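Local coordinates for AvmM (Streptomyces sp. NBRC 109436, PDB 7FE6), which catalyses macrocyclization in alchivemycin A biosynthesis through dehydration and Michael-type addition, at the interface of chains A and B. Numbering follows the deposited sequence. Chains: chain A/B, AvmM.

The interface of chains A and B. Residues chain A 152, 184, 186; chain B 44, 46, 135, 137, 139.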
# COMPACT_ATOMS: atom_id res chain seq x y z
N HIS A 152 -15.90 -12.18 -2.59
CA HIS A 152 -15.22 -11.31 -1.64
C HIS A 152 -14.28 -12.17 -0.81
O HIS A 152 -14.73 -12.96 0.03
CB HIS A 152 -16.20 -10.54 -0.76
CG HIS A 152 -15.53 -9.81 0.37
ND1 HIS A 152 -14.55 -8.86 0.16
CD2 HIS A 152 -15.65 -9.95 1.71
CE1 HIS A 152 -14.12 -8.42 1.33
NE2 HIS A 152 -14.77 -9.06 2.28
N GLN A 184 -4.25 -6.48 5.01
CA GLN A 184 -5.28 -7.09 4.18
C GLN A 184 -5.03 -6.74 2.73
O GLN A 184 -4.50 -5.67 2.41
CB GLN A 184 -6.67 -6.59 4.62
CG GLN A 184 -7.88 -7.12 3.85
CD GLN A 184 -9.21 -6.67 4.48
OE1 GLN A 184 -9.24 -6.17 5.59
NE2 GLN A 184 -10.29 -6.80 3.73
N SER A 186 -7.85 -7.22 -0.34
CA SER A 186 -9.14 -7.74 -0.78
C SER A 186 -9.14 -7.95 -2.28
O SER A 186 -8.62 -7.15 -3.04
CB SER A 186 -10.28 -6.81 -0.40
OG SER A 186 -10.41 -6.74 1.00
N SER B 44 -9.90 -2.60 -5.40
CA SER B 44 -10.56 -2.75 -4.12
C SER B 44 -9.99 -1.74 -3.14
O SER B 44 -8.82 -1.33 -3.26
CB SER B 44 -10.42 -4.19 -3.58
OG SER B 44 -9.10 -4.45 -3.13
N PHE B 46 -10.37 -0.63 1.25
CA PHE B 46 -10.96 -1.11 2.49
C PHE B 46 -10.47 -0.22 3.62
O PHE B 46 -9.34 0.26 3.60
CB PHE B 46 -10.64 -2.60 2.75
CG PHE B 46 -9.28 -3.05 2.26
CD1 PHE B 46 -9.09 -3.40 0.92
CD2 PHE B 46 -8.19 -3.16 3.14
CE1 PHE B 46 -7.84 -3.82 0.46
CE2 PHE B 46 -6.94 -3.57 2.70
CZ PHE B 46 -6.76 -3.91 1.34
N SER B 135 -12.69 -4.63 9.39
CA SER B 135 -12.59 -3.85 8.16
C SER B 135 -13.81 -4.08 7.28
O SER B 135 -14.50 -5.10 7.36
CB SER B 135 -11.34 -4.20 7.37
OG SER B 135 -11.59 -5.34 6.57
N THR B 137 -14.81 -3.66 3.04
CA THR B 137 -14.18 -3.55 1.73
C THR B 137 -15.18 -3.06 0.69
O THR B 137 -16.35 -3.46 0.71
CB THR B 137 -13.62 -4.90 1.29
OG1 THR B 137 -12.49 -5.25 2.11
CG2 THR B 137 -13.17 -4.86 -0.15
N HIS B 139 -15.21 -3.19 -3.40
CA HIS B 139 -14.71 -3.52 -4.72
C HIS B 139 -15.28 -2.49 -5.68
O HIS B 139 -16.48 -2.17 -5.61
CB HIS B 139 -15.15 -4.93 -5.12
CG HIS B 139 -14.72 -5.99 -4.15
ND1 HIS B 139 -13.57 -6.74 -4.32
CD2 HIS B 139 -15.28 -6.42 -3.00
CE1 HIS B 139 -13.45 -7.58 -3.31
NE2 HIS B 139 -14.48 -7.41 -2.50
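The side-chain amide of A:Gln184 lies nearly parallel to the B:Phe46 ring, 12° between the planes, and is displaced past its rim, with CG of A:Gln184 above the face near the edge; the two side chains run past each other in opposite directions. With CG anti to the backbone N (chi1 180°) and the chain extended beyond it, the amide is carried along the ring toward B:Ser135. There the hydroxyl OG of B:Ser135 donates to the amide oxygen OE1 of A:Gln184 at 2.7 Å, in the carbonyl plane and on a lone pair. The other end of the amide, NE2 of A:Gln184, donates to OG of A:Ser186 in its own chain at 2.7 Å and also lies 3.1 Å from OG1 of B:Thr137, a second possible acceptor. Stacking and polar bonds together fix the amide's rotation; a leucine at A:Gln184 would probably leave the B:Ser135 hydroxyl without its acceptor and A:Ser186 OG without its amide donor.

Hydroxyl pairing continues beside it: OG of A:Ser186 and OG1 of B:Thr137 share a hydrogen bond of 2.8 Å whose direction is not settled. Methyl CG2 of B:Thr137 packs against CB of A:Ser186 at 3.5 Å. On the backbone side, OG of B:Ser44 donates to the carbonyl O of A:Ser186 at 2.7 Å, reaching it from above the carbonyl plane.

The two histidine rings stand almost perpendicular (83°) and meet at their nitrogen-bearing edges, ND1 of A:His152 lying in the plane of the B:His139 ring. ND1 of A:His152 and NE2 of B:His139 are hydrogen bonded at 3.0 Å, so one would have to carry the proton and the other accept it. CE1 of A:His152 rests against CB of B:Thr137, while within chain B the methyl CG2 of B:Thr137 sits above one face of the B:His139 ring, toward its rim, and so helps to position it.

In the fold, strand 183-189 of chain A, with A:His152 from a nearby loop, lies against strands 40-49 and 135-144 of chain B. The patch belongs to a wider, not exactly two-fold interface between identical chains in a three-copy deposited assembly, which may or may not be the biological oligomer.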